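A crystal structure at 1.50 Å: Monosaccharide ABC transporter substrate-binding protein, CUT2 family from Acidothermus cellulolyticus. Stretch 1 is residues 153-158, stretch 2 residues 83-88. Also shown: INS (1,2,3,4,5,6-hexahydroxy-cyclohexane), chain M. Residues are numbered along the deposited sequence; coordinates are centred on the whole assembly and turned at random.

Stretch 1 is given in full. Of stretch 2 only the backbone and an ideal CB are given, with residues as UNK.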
ATOM      1  N   GLN A 153      -7.831 -11.060   1.124  1.00 17.78           N
ATOM      2  CA  GLN A 153      -7.835 -11.868  -0.110  1.00 18.02           C
ATOM      3  C   GLN A 153      -8.275 -11.099  -1.334  1.00 16.67           C
ATOM      4  O   GLN A 153      -8.951 -10.075  -1.211  1.00 17.67           O
ATOM      5  CB  GLN A 153      -8.722 -13.115   0.061  1.00 17.80           C
ATOM      6  CG  GLN A 153      -8.306 -14.056   1.184  1.00 18.46           C
ATOM      7  CD  GLN A 153      -9.223 -15.283   1.246  1.00 20.53           C
ATOM      8  OE1 GLN A 153     -10.115 -15.378   2.097  1.00 27.93           O
ATOM      9  NE2 GLN A 153      -9.035 -16.156   0.336  1.00 16.34           N
ATOM     10  N   GLY A 154      -7.732 -11.546  -2.453  1.00 17.95           N
ATOM     11  CA  GLY A 154      -8.159 -11.031  -3.764  1.00 19.72           C
ATOM     12  C   GLY A 154      -7.696  -9.605  -4.038  1.00 24.99           C
ATOM     13  O   GLY A 154      -8.393  -8.866  -4.721  1.00 27.66           O
ATOM     14  N   GLN A 155      -6.551  -9.214  -3.486  1.00 16.11           N
ATOM     15  CA  GLN A 155      -6.030  -7.877  -3.735  1.00 17.18           C
ATOM     16  C   GLN A 155      -4.687  -7.962  -4.486  1.00 16.86           C
ATOM     17  O   GLN A 155      -3.693  -8.505  -3.928  1.00 16.34           O
ATOM     18  CB  GLN A 155      -5.902  -7.104  -2.434  1.00 14.43           C
ATOM     19  CG  GLN A 155      -7.275  -6.718  -1.911  1.00 22.62           C
ATOM     20  CD  GLN A 155      -7.282  -5.687  -0.842  1.00 18.71           C
ATOM     21  OE1 GLN A 155      -6.317  -5.001  -0.551  1.00 18.56           O
ATOM     22  NE2 GLN A 155      -8.412  -5.553  -0.205  1.00 27.32           N
ATOM     23  N   VAL A 156      -4.644  -7.448  -5.710  1.00 15.28           N
ATOM     24  CA  VAL A 156      -3.526  -7.752  -6.618  1.00 13.52           C
ATOM     25  C   VAL A 156      -2.220  -7.245  -5.970  1.00 16.86           C
ATOM     26  O   VAL A 156      -1.093  -7.796  -6.220  1.00 15.49           O
ATOM     27  CB  VAL A 156      -3.663  -7.176  -8.037  1.00 16.07           C
ATOM     28  CG1 VAL A 156      -4.763  -7.879  -8.789  1.00 17.22           C
ATOM     29  CG2 VAL A 156      -3.829  -5.668  -8.099  1.00 19.55           C
ATOM     30  N   GLN A 157      -2.276  -6.115  -5.287  1.00 13.74           N
ATOM     31  CA  GLN A 157      -1.053  -5.494  -4.758  1.00 12.38           C
ATOM     32  C   GLN A 157      -0.435  -6.306  -3.627  1.00 14.79           C
ATOM     33  O   GLN A 157       0.799  -6.294  -3.425  1.00 20.04           O
ATOM     34  CB  GLN A 157      -1.247  -4.048  -4.317  1.00 14.21           C
ATOM     35  CG  GLN A 157      -1.967  -3.829  -2.981  1.00 16.58           C
ATOM     36  CD  GLN A 157      -3.471  -4.121  -2.972  1.00 16.48           C
ATOM     37  OE1 GLN A 157      -4.080  -4.585  -3.930  1.00 14.06           O
ATOM     38  NE2 GLN A 157      -4.059  -3.711  -1.866  1.00 15.67           N
ATOM     39  N   LEU A 158      -1.268  -7.016  -2.887  1.00 14.34           N
ATOM     40  CA  LEU A 158      -0.813  -7.901  -1.835  1.00 14.84           C
ATOM     41  C   LEU A 158      -0.330  -9.207  -2.433  1.00 13.49           C
ATOM     42  O   LEU A 158       0.776  -9.696  -2.046  1.00 12.68           O
ATOM     43  CB  LEU A 158      -1.948  -8.140  -0.822  1.00 16.29           C
ATOM     44  CG  LEU A 158      -2.457  -6.908  -0.064  1.00 16.65           C
ATOM     45  CD1 LEU A 158      -3.486  -7.310   0.969  1.00 14.81           C
ATOM     46  CD2 LEU A 158      -1.312  -6.047   0.498  1.00 17.21           C
ATOM     47  N   UNK A  83      -7.731   3.714  -6.595  1.00 12.08           N
ATOM     48  CA  UNK A  83      -6.930   2.473  -6.368  1.00 11.96           C
ATOM     49  C   UNK A  83      -7.567   1.273  -7.096  1.00 15.82           C
ATOM     50  O   UNK A  83      -8.797   1.236  -7.262  1.00 14.19           O
ATOM     51  CB  UNK A  83      -6.819   2.171  -4.872  1.00 11.96           C
ATOM     52  N   UNK A  84      -6.781   0.319  -7.570  1.00 12.05           N
ATOM     53  CA  UNK A  84      -7.307  -0.780  -8.366  1.00 11.18           C
ATOM     54  C   UNK A  84      -6.791  -2.117  -7.785  1.00 14.15           C
ATOM     55  O   UNK A  84      -6.111  -2.883  -8.438  1.00 15.94           O
ATOM     56  CB  UNK A  84      -6.903  -0.624  -9.834  1.00 11.18           C
ATOM     57  N   UNK A  85      -7.279  -2.492  -6.584  1.00 12.57           N
ATOM     58  CA  UNK A  85      -6.896  -3.760  -6.014  1.00 14.33           C
ATOM     59  C   UNK A  85      -7.528  -4.961  -6.713  1.00 15.13           C
ATOM     60  O   UNK A  85      -7.088  -6.073  -6.612  1.00 14.51           O
ATOM     61  CB  UNK A  85      -7.264  -3.778  -4.529  1.00 14.33           C
ATOM     62  N   UNK A  86      -8.708  -4.764  -7.303  1.00 17.48           N
ATOM     63  CA  UNK A  86      -9.470  -5.864  -7.942  1.00 19.55           C
ATOM     64  C   UNK A  86      -9.825  -5.393  -9.343  1.00 19.01           C
ATOM     65  O   UNK A  86     -10.914  -4.851  -9.576  1.00 19.19           O
ATOM     66  CB  UNK A  86     -10.724  -6.236  -7.149  1.00 19.55           C
ATOM     67  N   UNK A  87      -8.922  -5.543 -10.325  1.00 21.52           N
ATOM     68  CA  UNK A  87      -9.142  -5.031 -11.679  1.00 17.50           C
ATOM     69  C   UNK A  87     -10.447  -5.526 -12.333  1.00 21.82           C
ATOM     70  O   UNK A  87     -11.198  -4.683 -12.817  1.00 21.02           O
ATOM     71  CB  UNK A  87      -7.956  -5.425 -12.562  1.00 17.50           C
ATOM     72  N   UNK A  88     -10.790  -6.839 -12.230  1.00 26.89           N
ATOM     73  CA  UNK A  88     -12.064  -7.226 -12.900  1.00 26.42           C
ATOM     74  C   UNK A  88     -13.257  -6.403 -12.427  1.00 21.61           C
ATOM     75  O   UNK A  88     -14.183  -6.124 -13.209  1.00 25.42           O
ATOM     76  CB  UNK A  88     -12.357  -8.708 -12.656  1.00 26.42           C
TER
HETATM   77  C1  INS M 401      -0.364  -1.259   2.139  1.00 11.78           C
HETATM   78  C2  INS M 401      -1.126  -1.912   3.282  1.00 20.58           C
HETATM   79  C3  INS M 401      -2.591  -1.481   3.216  1.00 15.87           C
HETATM   80  C4  INS M 401      -3.215  -1.683   1.853  1.00 13.86           C
HETATM   81  C5  INS M 401      -2.457  -0.967   0.780  1.00 10.17           C
HETATM   82  C6  INS M 401      -0.998  -1.331   0.751  1.00 14.39           C
HETATM   83  O1  INS M 401       1.013  -1.665   2.090  1.00 13.76           O
HETATM   84  O2  INS M 401      -1.092  -3.325   3.015  1.00 20.99           O
HETATM   85  O3  INS M 401      -3.279  -2.289   4.191  1.00 19.61           O
HETATM   86  O4  INS M 401      -4.599  -1.253   1.852  1.00 17.88           O
HETATM   87  O5  INS M 401      -2.967  -1.254  -0.541  1.00 13.46           O
HETATM   88  O6  INS M 401      -0.268  -0.523  -0.217  1.00 14.59           O

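Position 83 lies beyond the reach of stretch 1. Its ideal CB has nothing of that stretch within 5.5 Å, so this contact sets no rule. The deposited one is Thr83, whose OG1 finds its hydrogen bond elsewhere in the structure.

Position 84 has a CB pointing sideways, with nothing of stretch 1 within 5.5 Å. What matters here is the backbone: its carbonyl faces a valine methyl, with Val156 CG2 3.6 Å from the O of position 84. Phi and psi of -130° and 69° suit most residues, beta-branched ones included. The residue is Ile84, and its side chain leads away, leaving the carbonyl to make the contact.

Position 85 is where the two stretches come closest, CA to CA, its CA 4.8 Å from that of Gln155. Its carbonyl O accepts a hydrogen bond from Val156 N at 2.9 Å and 166°, and the same O lies 3.6 Å from Gln155 CA in a CA-H...O contact. A backbone acceptor thus serves the first turn of the helix that opens at Val156, and it asks nothing of the side chain. The CB points sideways; the ideal CB lies 3.9 Å from Gln155 CG and 3.3 Å from Gln157 OE1, so there is little room on that side. A small or compact side chain suits: alanine, serine, whose hydroxyl can donate, or, with phi at -72°, proline. Pro85 is deposited. Its CB packs 4.0 Å from Gln155 CG and 3.5 Å from Gln157 OE1, an oxygen left without a hydrogen-bond partner. Gln157 NE2 donates to Gln155 OE1 at 2.9 Å and to INS O5 at 3.0 Å.

Position 86 also points sideways, its ideal CB 4.3 Å from Gly154 O. Stretch 1 offers no charge here, only a carbonyl and the bare glycine, so many side chains would fit. The place just before a helix favours Asp, Asn, Ser or Thr. Asp86 is found, with chi1 at t and OD2 hydrogen-bonded elsewhere in the structure.

Position 87 begins that helix, with phi at -55°. Its CB meets nothing, but its backbone runs near Val156, so a proline ring closing back onto N would bring a carbon toward the valine; alanine or glutamate would suit the helix start too. Pro87 does so, its CD 3.6 Å from Val156 CG1.

Position 88 is out of reach and helical, tolerant of many residues; Pro88 suits a first turn.

Stretch 2 (83-88) TIPDPP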
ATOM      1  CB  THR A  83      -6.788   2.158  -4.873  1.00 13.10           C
ATOM      2  OG1 THR A  83      -8.084   1.767  -4.379  1.00 13.61           O
ATOM      3  CG2 THR A  83      -6.326   3.363  -4.140  1.00 13.07           C
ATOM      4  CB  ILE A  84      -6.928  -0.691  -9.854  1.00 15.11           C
ATOM      5  CG1 ILE A  84      -6.991   0.733 -10.371  1.00 15.66           C
ATOM      6  CG2 ILE A  84      -7.821  -1.614 -10.675  1.00 16.65           C
ATOM      7  CD1 ILE A  84      -6.478   0.932 -11.753  1.00 15.64           C
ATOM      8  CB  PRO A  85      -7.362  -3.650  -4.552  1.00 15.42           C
ATOM      9  CG  PRO A  85      -8.561  -2.725  -4.631  1.00 16.90           C
ATOM     10  CD  PRO A  85      -8.053  -1.680  -5.629  1.00 12.94           C
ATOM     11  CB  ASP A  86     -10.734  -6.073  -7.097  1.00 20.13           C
ATOM     12  CG  ASP A  86     -11.580  -7.258  -7.520  1.00 22.90           C
ATOM     13  OD1 ASP A  86     -11.384  -7.831  -8.628  1.00 33.83           O
ATOM     14  OD2 ASP A  86     -12.462  -7.579  -6.696  1.00 23.89           O
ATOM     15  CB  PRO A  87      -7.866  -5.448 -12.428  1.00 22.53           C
ATOM     16  CG  PRO A  87      -6.825  -5.492 -11.293  1.00 22.64           C
ATOM     17  CD  PRO A  87      -7.570  -6.107 -10.171  1.00 22.50           C
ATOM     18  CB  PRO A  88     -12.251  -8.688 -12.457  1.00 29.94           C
ATOM     19  CG  PRO A  88     -10.846  -9.171 -12.240  1.00 39.80           C
ATOM     20  CD  PRO A  88     -10.181  -8.003 -11.555  1.00 25.26           C
TER
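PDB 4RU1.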